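PDB 4FMH: VP1 from Merkel cell polyomavirus, which builds the pentameric units of the viral capsid and binds sialylated oligosaccharides through a site required for infection. Local coordinates for residues Y46-P54 against P62-Y70; Y155-I166 against K191-W200. One frame throughout, in Å; residues are numbered along the deposited sequence.

Interaction 1 of 2, residues Y46-P54 against P62-Y70; sequences YTYTYDLQP and PIKENLPAY. With SIA (N-acetyl-alpha-neuraminic acid), chain U.
The ring of Tyr50 lies against the side chain of Glu65, the two running side by side and pointing the same way. Glu65 CB sits over one face of the ring, 3.8 Å from its centroid, a CH-pi contact; CG lies 3.7 Å from Tyr50 CE2, and the bend at chi2 (76°) turns the carboxylate, whose plane is 21° from that of the ring. Ile63 crosses the tyrosine at about a right angle and sets CD1 3.7 Å from Tyr50 CD2. The backbones join at the same place: Tyr50 N donates to Glu65 O at 3.2 Å, from well above the carbonyl plane. The Asn66 side chain grips the next peptide, its ND2 giving a 3.0 Å hydrogen bond to Asp51 O, while Leu52 slides past it with CD2 3.8 Å from Asn66 CB. Thr49 CG2 meets the Pro68 ring at CG.

With the backbone held in this way, the side chains of Tyr50 and Asp51 line the glycan site. The sialic acid N5 donates to Asp51 OD1 at 2.8 Å and 163°, nearly straight, and its acetyl methyl C11 touches Tyr50 CD1; Asp51 OD2 forms a salt bridge with Lys264. Both segments belong to the long loop between strands 11-28 and 71-76. Thr49 and Leu52 bond through their backbones to Leu271 and Met269 of strand 269-287, and Leu52 and Pro68 rest on strand 250-263.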
loop_
_atom_site.group_PDB
_atom_site.type_symbol
_atom_site.label_atom_id
_atom_site.label_comp_id
_atom_site.label_asym_id
_atom_site.label_seq_id
_atom_site.Cartn_x
_atom_site.Cartn_y
_atom_site.Cartn_z
ATOM N N TYR B 46 -19.232 -3.844 26.667
ATOM C CA TYR B 46 -18.820 -2.460 26.448
ATOM C C TYR B 46 -17.659 -2.401 25.450
ATOM O O TYR B 46 -16.660 -3.105 25.606
ATOM C CB TYR B 46 -18.410 -1.842 27.781
ATOM C CG TYR B 46 -17.838 -0.451 27.720
ATOM C CD1 TYR B 46 -18.572 0.613 27.184
ATOM C CD2 TYR B 46 -16.574 -0.186 28.246
ATOM C CE1 TYR B 46 -18.045 1.905 27.152
ATOM C CE2 TYR B 46 -16.039 1.094 28.217
ATOM C CZ TYR B 46 -16.779 2.132 27.669
ATOM O OH TYR B 46 -16.244 3.394 27.647
ATOM N N THR B 47 -17.822 -1.540 24.445
ATOM C CA THR B 47 -16.907 -1.362 23.287
ATOM C C THR B 47 -17.120 -2.386 22.168
ATOM O O THR B 47 -16.338 -2.442 21.213
ATOM C CB THR B 47 -15.380 -1.206 23.659
ATOM O OG1 THR B 47 -14.801 -2.488 23.933
ATOM C CG2 THR B 47 -15.179 -0.266 24.848
ATOM N N TYR B 48 -18.194 -3.163 22.283
ATOM C CA TYR B 48 -18.596 -4.125 21.257
ATOM C C TYR B 48 -20.068 -3.941 20.868
ATOM O O TYR B 48 -20.832 -3.231 21.548
ATOM C CB TYR B 48 -18.401 -5.572 21.744
ATOM C CG TYR B 48 -16.986 -5.960 22.092
ATOM C CD1 TYR B 48 -16.171 -6.603 21.154
ATOM C CD2 TYR B 48 -16.463 -5.710 23.369
ATOM C CE1 TYR B 48 -14.867 -6.971 21.468
ATOM C CE2 TYR B 48 -15.158 -6.083 23.694
ATOM C CZ TYR B 48 -14.371 -6.707 22.734
ATOM O OH TYR B 48 -13.085 -7.071 23.040
ATOM N N THR B 49 -20.451 -4.584 19.771
ATOM C CA THR B 49 -21.848 -4.770 19.421
ATOM C C THR B 49 -22.294 -6.091 20.051
ATOM O O THR B 49 -21.496 -6.777 20.705
ATOM C CB THR B 49 -22.056 -4.874 17.888
ATOM O OG1 THR B 49 -21.351 -6.017 17.380
ATOM C CG2 THR B 49 -21.579 -3.618 17.174
ATOM N N TYR B 50 -23.563 -6.446 19.860
ATOM C CA TYR B 50 -23.987 -7.832 20.046
ATOM C C TYR B 50 -23.653 -8.606 18.766
ATOM O O TYR B 50 -22.835 -8.155 17.958
ATOM C CB TYR B 50 -25.483 -7.930 20.401
ATOM C CG TYR B 50 -25.825 -7.586 21.841
ATOM C CD1 TYR B 50 -24.831 -7.244 22.766
ATOM C CD2 TYR B 50 -27.147 -7.647 22.290
ATOM C CE1 TYR B 50 -25.149 -6.949 24.087
ATOM C CE2 TYR B 50 -27.475 -7.353 23.607
ATOM C CZ TYR B 50 -26.474 -7.003 24.499
ATOM O OH TYR B 50 -26.801 -6.713 25.803
ATOM N N ASP B 51 -24.275 -9.760 18.566
ATOM C CA ASP B 51 -23.947 -10.577 17.402
ATOM C C ASP B 51 -24.651 -10.083 16.147
ATOM O O ASP B 51 -25.874 -9.936 16.116
ATOM C CB ASP B 51 -24.238 -12.054 17.685
ATOM C CG ASP B 51 -23.466 -12.570 18.883
ATOM O OD1 ASP B 51 -24.048 -13.334 19.684
ATOM O OD2 ASP B 51 -22.277 -12.198 19.037
ATOM N N LEU B 52 -23.857 -9.808 15.120
ATOM C CA LEU B 52 -24.371 -9.301 13.857
ATOM C C LEU B 52 -24.730 -10.462 12.937
ATOM O O LEU B 52 -23.893 -11.320 12.644
ATOM C CB LEU B 52 -23.341 -8.373 13.197
ATOM C CG LEU B 52 -23.072 -7.067 13.955
ATOM C CD1 LEU B 52 -21.669 -6.552 13.661
ATOM C CD2 LEU B 52 -24.121 -6.004 13.641
ATOM N N GLN B 53 -25.984 -10.485 12.495
ATOM C CA GLN B 53 -26.502 -11.571 11.668
ATOM C C GLN B 53 -27.539 -11.056 10.680
ATOM O O GLN B 53 -28.380 -10.233 11.048
ATOM C CB GLN B 53 -27.194 -12.635 12.532
ATOM C CG GLN B 53 -26.332 -13.345 13.560
ATOM C CD GLN B 53 -27.049 -14.527 14.182
ATOM O OE1 GLN B 53 -27.099 -15.613 13.600
ATOM N NE2 GLN B 53 -27.611 -14.320 15.370
ATOM N N PRO B 54 -27.519 -11.576 9.444
ATOM C CA PRO B 54 -28.657 -11.378 8.547
ATOM C C PRO B 54 -29.879 -12.097 9.109
ATOM O O PRO B 54 -29.776 -13.255 9.505
ATOM C CB PRO B 54 -28.217 -12.069 7.251
ATOM C CG PRO B 54 -26.771 -12.354 7.407
ATOM C CD PRO B 54 -26.501 -12.464 8.855
ATOM N N PRO B 62 -32.969 -4.121 13.170
ATOM C CA PRO B 62 -31.758 -4.191 13.997
ATOM C C PRO B 62 -31.969 -3.595 15.386
ATOM O O PRO B 62 -32.716 -2.623 15.529
ATOM C CB PRO B 62 -30.742 -3.358 13.203
ATOM C CG PRO B 62 -31.558 -2.430 12.382
ATOM C CD PRO B 62 -32.828 -3.160 12.059
ATOM N N ILE B 63 -31.337 -4.188 16.398
ATOM C CA ILE B 63 -31.400 -3.660 17.766
ATOM C C ILE B 63 -30.315 -2.588 17.981
ATOM O O ILE B 63 -29.291 -2.574 17.277
ATOM C CB ILE B 63 -31.250 -4.784 18.821
ATOM C CG1 ILE B 63 -29.903 -5.514 18.633
ATOM C CG2 ILE B 63 -32.451 -5.740 18.751
ATOM C CD1 ILE B 63 -29.594 -6.587 19.681
ATOM N N LYS B 64 -30.541 -1.707 18.955
ATOM C CA LYS B 64 -29.602 -0.629 19.295
ATOM C C LYS B 64 -28.180 -1.138 19.478
ATOM O O LYS B 64 -27.220 -0.466 19.088
ATOM C CB LYS B 64 -30.002 0.056 20.605
ATOM C CG LYS B 64 -31.265 0.881 20.581
ATOM C CD LYS B 64 -31.425 1.625 21.913
ATOM C CE LYS B 64 -31.364 0.672 23.111
ATOM N NZ LYS B 64 -30.716 1.310 24.286
ATOM N N GLU B 65 -28.055 -2.321 20.083
ATOM C CA GLU B 65 -26.746 -2.883 20.426
ATOM C C GLU B 65 -25.933 -3.274 19.191
ATOM O O GLU B 65 -24.734 -3.512 19.291
ATOM C CB GLU B 65 -26.893 -4.081 21.365
ATOM C CG GLU B 65 -27.329 -3.731 22.794
ATOM C CD GLU B 65 -28.814 -3.401 22.933
ATOM O OE1 GLU B 65 -29.616 -3.736 22.026
ATOM O OE2 GLU B 65 -29.178 -2.798 23.966
ATOM N N ASN B 66 -26.591 -3.318 18.032
ATOM C CA ASN B 66 -25.932 -3.673 16.776
ATOM C C ASN B 66 -25.691 -2.488 15.847
ATOM O O ASN B 66 -25.396 -2.666 14.654
ATOM C CB ASN B 66 -26.710 -4.781 16.063
ATOM C CG ASN B 66 -26.408 -6.157 16.630
ATOM O OD1 ASN B 66 -25.539 -6.311 17.495
ATOM N ND2 ASN B 66 -27.124 -7.163 16.150
ATOM N N LEU B 67 -25.784 -1.284 16.412
ATOM C CA LEU B 67 -25.666 -0.054 15.644
ATOM C C LEU B 67 -24.573 0.877 16.205
ATOM O O LEU B 67 -24.884 1.828 16.950
ATOM C CB LEU B 67 -27.034 0.653 15.577
ATOM C CG LEU B 67 -28.186 -0.143 14.926
ATOM C CD1 LEU B 67 -29.552 0.501 15.172
ATOM C CD2 LEU B 67 -27.951 -0.365 13.418
ATOM N N PRO B 68 -23.286 0.603 15.859
ATOM C CA PRO B 68 -22.205 1.510 16.259
ATOM C C PRO B 68 -22.521 2.939 15.833
ATOM O O PRO B 68 -23.052 3.174 14.736
ATOM C CB PRO B 68 -20.980 0.965 15.505
ATOM C CG PRO B 68 -21.275 -0.499 15.353
ATOM C CD PRO B 68 -22.770 -0.566 15.117
ATOM N N ALA B 69 -22.221 3.880 16.716
ATOM C CA ALA B 69 -22.581 5.271 16.508
ATOM C C ALA B 69 -21.354 6.161 16.698
ATOM O O ALA B 69 -20.349 5.727 17.265
ATOM C CB ALA B 69 -23.704 5.667 17.479
ATOM N N TYR B 70 -21.437 7.391 16.196
ATOM C CA TYR B 70 -20.364 8.363 16.343
ATOM C C TYR B 70 -20.167 8.769 17.794
ATOM O O TYR B 70 -21.124 8.815 18.578
ATOM C CB TYR B 70 -20.644 9.606 15.488
ATOM C CG TYR B 70 -20.497 9.350 14.004
ATOM C CD1 TYR B 70 -19.233 9.325 13.395
ATOM C CD2 TYR B 70 -21.620 9.105 13.210
ATOM C CE1 TYR B 70 -19.100 9.073 12.030
ATOM C CE2 TYR B 70 -21.498 8.851 11.856
ATOM C CZ TYR B 70 -20.242 8.835 11.266
ATOM O OH TYR B 70 -20.144 8.579 9.910
HETATM C C1 SIA U . -22.881 -17.700 21.133
HETATM C C2 SIA U . -22.948 -17.409 22.634
HETATM C C3 SIA U . -21.826 -16.422 23.007
HETATM C C4 SIA U . -22.095 -14.971 22.593
HETATM C C5 SIA U . -23.485 -14.514 23.031
HETATM C C6 SIA U . -24.575 -15.512 22.620
HETATM C C7 SIA U . -25.928 -15.103 23.232
HETATM C C8 SIA U . -27.152 -15.766 22.582
HETATM C C9 SIA U . -27.341 -17.228 22.976
HETATM C C10 SIA U . -23.930 -12.108 23.250
HETATM C C11 SIA U . -24.153 -10.825 22.513
HETATM N N5 SIA U . -23.725 -13.186 22.485
HETATM O O1A SIA U . -21.766 -17.680 20.557
HETATM O O1B SIA U . -23.934 -17.969 20.502
HETATM O O4 SIA U . -21.120 -14.084 23.174
HETATM O O6 SIA U . -24.231 -16.858 23.013
HETATM O O7 SIA U . -25.912 -15.338 24.647
HETATM O O8 SIA U . -28.348 -15.051 22.932
HETATM O O9 SIA U . -26.820 -18.042 21.923
HETATM O O10 SIA U . -23.944 -12.148 24.469
#

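Interaction 2 of 2, residues Y155-I166 against K191-W200; sequences YPKTTNGGPITI and KDGNYPIEVW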
loop_
_atom_site.group_PDB
_atom_site.type_symbol
_atom_site.label_atom_id
_atom_site.label_comp_id
_atom_site.label_asym_id
_atom_site.label_seq_id
_atom_site.Cartn_x
_atom_site.Cartn_y
_atom_site.Cartn_z
ATOM N N TYR B 155 -35.237 0.749 11.702
ATOM C CA TYR B 155 -34.407 1.100 12.847
ATOM C C TYR B 155 -35.300 1.329 14.070
ATOM O O TYR B 155 -36.458 1.712 13.911
ATOM C CB TYR B 155 -33.547 2.331 12.534
ATOM C CG TYR B 155 -32.496 2.049 11.476
ATOM C CD1 TYR B 155 -31.303 1.404 11.806
ATOM C CD2 TYR B 155 -32.706 2.410 10.142
ATOM C CE1 TYR B 155 -30.333 1.123 10.831
ATOM C CE2 TYR B 155 -31.741 2.144 9.158
ATOM C CZ TYR B 155 -30.563 1.498 9.510
ATOM O OH TYR B 155 -29.616 1.224 8.539
ATOM N N PRO B 156 -34.778 1.067 15.283
ATOM C CA PRO B 156 -35.599 1.297 16.477
ATOM C C PRO B 156 -36.018 2.757 16.540
ATOM O O PRO B 156 -35.207 3.647 16.250
ATOM C CB PRO B 156 -34.655 0.959 17.634
ATOM C CG PRO B 156 -33.578 0.109 17.021
ATOM C CD PRO B 156 -33.417 0.618 15.630
ATOM N N LYS B 157 -37.283 2.984 16.881
ATOM C CA LYS B 157 -37.855 4.325 16.930
ATOM C C LYS B 157 -37.175 5.185 17.990
ATOM O O LYS B 157 -36.950 4.735 19.116
ATOM C CB LYS B 157 -39.363 4.258 17.194
ATOM C CG LYS B 157 -40.212 3.892 15.973
ATOM C CD LYS B 157 -40.490 2.390 15.894
ATOM C CE LYS B 157 -41.318 2.030 14.658
ATOM N NZ LYS B 157 -42.667 2.668 14.670
ATOM N N THR B 158 -36.843 6.417 17.616
ATOM C CA THR B 158 -36.226 7.383 18.534
ATOM C C THR B 158 -37.114 7.615 19.765
ATOM O O THR B 158 -36.622 7.696 20.886
ATOM C CB THR B 158 -35.915 8.720 17.810
ATOM O OG1 THR B 158 -35.106 8.455 16.658
ATOM C CG2 THR B 158 -35.176 9.693 18.719
ATOM N N THR B 159 -38.424 7.679 19.550
ATOM C CA THR B 159 -39.389 7.853 20.646
ATOM C C THR B 159 -39.418 6.669 21.627
ATOM O O THR B 159 -39.848 6.823 22.770
ATOM C CB THR B 159 -40.811 8.143 20.117
ATOM O OG1 THR B 159 -41.157 7.181 19.120
ATOM C CG2 THR B 159 -40.887 9.540 19.517
ATOM N N ASN B 160 -38.956 5.502 21.175
ATOM C CA ASN B 160 -38.877 4.306 22.020
ATOM C C ASN B 160 -37.497 4.100 22.660
ATOM O O ASN B 160 -37.207 3.025 23.185
ATOM C CB ASN B 160 -39.268 3.053 21.218
ATOM C CG ASN B 160 -40.721 3.067 20.760
ATOM O OD1 ASN B 160 -41.587 3.677 21.389
ATOM N ND2 ASN B 160 -40.993 2.377 19.658
ATOM N N GLY B 161 -36.651 5.126 22.613
ATOM C CA GLY B 161 -35.284 5.037 23.137
ATOM C C GLY B 161 -34.221 4.726 22.091
ATOM O O GLY B 161 -33.044 4.562 22.425
ATOM N N GLY B 162 -34.631 4.657 20.826
ATOM C CA GLY B 162 -33.721 4.311 19.731
ATOM C C GLY B 162 -32.785 5.437 19.322
ATOM O O GLY B 162 -32.849 6.534 19.872
ATOM N N PRO B 163 -31.905 5.173 18.344
ATOM C CA PRO B 163 -31.008 6.212 17.840
ATOM C C PRO B 163 -31.735 7.179 16.902
ATOM O O PRO B 163 -32.881 6.936 16.536
ATOM C CB PRO B 163 -29.970 5.408 17.055
ATOM C CG PRO B 163 -30.730 4.245 16.543
ATOM C CD PRO B 163 -31.725 3.898 17.625
ATOM N N ILE B 164 -31.067 8.262 16.518
ATOM C CA ILE B 164 -31.608 9.175 15.518
ATOM C C ILE B 164 -31.234 8.678 14.125
ATOM O O ILE B 164 -30.058 8.536 13.809
ATOM C CB ILE B 164 -31.117 10.626 15.738
ATOM C CG1 ILE B 164 -31.686 11.172 17.055
ATOM C CG2 ILE B 164 -31.535 11.527 14.558
ATOM C CD1 ILE B 164 -30.798 12.177 17.730
ATOM N N THR B 165 -32.244 8.406 13.302
ATOM C CA THR B 165 -32.020 7.942 11.932
ATOM C C THR B 165 -32.821 8.801 10.947
ATOM O O THR B 165 -33.398 9.815 11.337
ATOM C CB THR B 165 -32.351 6.431 11.767
ATOM O OG1 THR B 165 -33.738 6.206 12.043
ATOM C CG2 THR B 165 -31.500 5.570 12.713
ATOM N N ILE B 166 -32.831 8.409 9.674
ATOM C CA ILE B 166 -33.447 9.216 8.623
ATOM C C ILE B 166 -34.949 9.422 8.855
ATOM O O ILE B 166 -35.459 10.534 8.691
ATOM C CB ILE B 166 -33.160 8.646 7.205
ATOM C CG1 ILE B 166 -31.648 8.674 6.916
ATOM C CG2 ILE B 166 -33.920 9.437 6.135
ATOM C CD1 ILE B 166 -31.253 8.177 5.508
ATOM N N LYS B 191 -25.181 14.603 19.553
ATOM C CA LYS B 191 -25.429 13.674 20.649
ATOM C C LYS B 191 -24.532 12.444 20.544
ATOM O O LYS B 191 -24.551 11.735 19.534
ATOM C CB LYS B 191 -26.895 13.255 20.651
ATOM C CG LYS B 191 -27.423 12.756 21.986
ATOM C CD LYS B 191 -28.754 12.017 21.800
ATOM C CE LYS B 191 -29.962 12.942 21.598
ATOM N NZ LYS B 191 -29.898 13.864 20.424
ATOM N N ASP B 192 -23.756 12.209 21.600
ATOM C CA ASP B 192 -22.824 11.081 21.691
ATOM C C ASP B 192 -23.576 9.758 21.678
ATOM O O ASP B 192 -24.550 9.580 22.413
ATOM C CB ASP B 192 -21.986 11.216 22.971
ATOM C CG ASP B 192 -20.945 10.124 23.124
ATOM O OD1 ASP B 192 -19.980 10.093 22.328
ATOM O OD2 ASP B 192 -21.073 9.315 24.067
ATOM N N GLY B 193 -23.131 8.841 20.821
ATOM C CA GLY B 193 -23.682 7.489 20.768
ATOM C C GLY B 193 -25.121 7.343 20.305
ATOM O O GLY B 193 -25.773 6.355 20.649
ATOM N N ASN B 194 -25.616 8.298 19.513
ATOM C CA ASN B 194 -26.999 8.251 19.018
ATOM C C ASN B 194 -27.211 8.365 17.508
ATOM O O ASN B 194 -28.339 8.227 17.024
ATOM C CB ASN B 194 -27.864 9.290 19.733
ATOM C CG ASN B 194 -28.713 8.679 20.819
ATOM O OD1 ASN B 194 -29.813 8.178 20.558
ATOM N ND2 ASN B 194 -28.210 8.712 22.052
ATOM N N TYR B 195 -26.139 8.616 16.767
ATOM C CA TYR B 195 -26.232 8.718 15.323
ATOM C C TYR B 195 -25.479 7.531 14.732
ATOM O O TYR B 195 -24.249 7.503 14.790
ATOM C CB TYR B 195 -25.645 10.047 14.839
ATOM C CG TYR B 195 -26.516 11.241 15.171
ATOM C CD1 TYR B 195 -26.388 11.909 16.388
ATOM C CD2 TYR B 195 -27.472 11.695 14.265
ATOM C CE1 TYR B 195 -27.195 13.007 16.697
ATOM C CE2 TYR B 195 -28.286 12.789 14.559
ATOM C CZ TYR B 195 -28.141 13.437 15.777
ATOM O OH TYR B 195 -28.941 14.516 16.073
ATOM N N PRO B 196 -26.214 6.526 14.206
ATOM C CA PRO B 196 -25.530 5.326 13.705
ATOM C C PRO B 196 -24.638 5.613 12.504
ATOM O O PRO B 196 -25.017 6.343 11.584
ATOM C CB PRO B 196 -26.678 4.389 13.305
ATOM C CG PRO B 196 -27.873 4.874 14.116
ATOM C CD PRO B 196 -27.681 6.379 14.166
ATOM N N ILE B 197 -23.451 5.025 12.539
ATOM C CA ILE B 197 -22.487 5.127 11.463
ATOM C C ILE B 197 -23.049 4.605 10.130
ATOM O O ILE B 197 -22.822 5.220 9.078
ATOM C CB ILE B 197 -21.184 4.407 11.860
ATOM C CG1 ILE B 197 -20.538 5.130 13.057
ATOM C CG2 ILE B 197 -20.217 4.288 10.667
ATOM C CD1 ILE B 197 -19.544 4.265 13.848
ATOM N N GLU B 198 -23.802 3.500 10.171
ATOM C CA GLU B 198 -24.340 2.902 8.942
ATOM C C GLU B 198 -25.468 3.737 8.317
ATOM O O GLU B 198 -25.939 3.439 7.216
ATOM C CB GLU B 198 -24.799 1.454 9.178
ATOM C CG GLU B 198 -26.178 1.314 9.855
ATOM C CD GLU B 198 -26.671 -0.133 9.859
ATOM O OE1 GLU B 198 -25.879 -1.025 10.223
ATOM O OE2 GLU B 198 -27.846 -0.375 9.502
ATOM N N VAL B 199 -25.894 4.782 9.020
ATOM C CA VAL B 199 -26.944 5.656 8.513
ATOM C C VAL B 199 -26.399 7.020 8.074
ATOM O O VAL B 199 -26.890 7.600 7.106
ATOM C CB VAL B 199 -28.059 5.875 9.564
ATOM C CG1 VAL B 199 -29.092 6.873 9.048
ATOM C CG2 VAL B 199 -28.723 4.555 9.933
ATOM N N TRP B 200 -25.398 7.520 8.800
ATOM C CA TRP B 200 -24.952 8.917 8.678
ATOM C C TRP B 200 -23.482 9.033 8.304
ATOM O O TRP B 200 -22.625 8.342 8.871
ATOM C CB TRP B 200 -25.158 9.659 10.000
ATOM C CG TRP B 200 -26.572 9.707 10.489
ATOM C CD1 TRP B 200 -27.104 8.995 11.521
ATOM C CD2 TRP B 200 -27.634 10.519 9.969
ATOM N NE1 TRP B 200 -28.435 9.302 11.674
ATOM C CE2 TRP B 200 -28.785 10.242 10.741
ATOM C CE3 TRP B 200 -27.722 11.458 8.931
ATOM C CZ2 TRP B 200 -30.018 10.872 10.509
ATOM C CZ3 TRP B 200 -28.948 12.076 8.693
ATOM C CH2 TRP B 200 -30.080 11.773 9.480
HETATM O O HOH W 1 -29.934 5.085 21.032
#
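Ile164 is gripped through both its backbone and its side chain. Its N donates to Asn194 O at 2.8 Å, and its O accepts from Trp200 NE1 at 2.8 Å along a nearly straight bond (166°) that lies close to the indole plane. Between these two bonds the side chain runs beside the Tyr195 ring: CB stands over the face, CG2, anti to the backbone N, comes to 3.5 Å from Tyr195 CE2, and CD1 reaches the phenol end near Lys191 NZ. Pro163 CB meets Pro196 CG at 3.6 Å, the two side chains crossing at about a right angle.

At the other end Tyr155 OH donates at 2.6 Å to Glu198 OE2, which accepts with its anti lone pair, the carboxylate turned 83° from the ring. Val199 CG2 covers one face of that same ring, 4.0 Å from its centroid, and Val199 CG1 packs on Ile166 CG1.

Further out, a type II turn from Lys191 to Asn194 leads up to the carbonyl that Ile164 uses. Thr158 OG1 bonds to Pro163 O and Thr168, tying the proline to the short helix 166-170. Tyr195 OH is held by Asp190, and Glu198 OE1 by His111 of a neighbouring subunit.

The chemistry is that of a buried, mainly apolar junction in which the polar atoms Ile164 N, Ile164 O and Tyr155 OH are satisfied across the interface. With Tyr155 on one carboxylate oxygen and His111 on the other, Glu198 is probably stabilised as an anion and joins this loop packing to the pentamer interface.

The centres of interactions 1 and 2 lie about 12 Å apart, and residues 68-70 of interaction 1 run along 191-200. Pro68 O is 2.9 Å from Ile197 N, and Tyr70 OH is 2.7 Å from Trp200 O, both probable hydrogen bonds; Ala69 CB packs on Tyr195 O, and Pro62 O on Pro156 CG. Sialic acid is touched from interaction 1 alone, through Tyr50 and Asp51, with Lys264, Ser266 and Lys268 from a later part of the chain adding bonds. Interaction 2 backs the same long loop away from the sugar. Both contacts also meet the same neighbouring subunit, where Ser105 of that subunit packs on Tyr70 and bonds to Trp200 O.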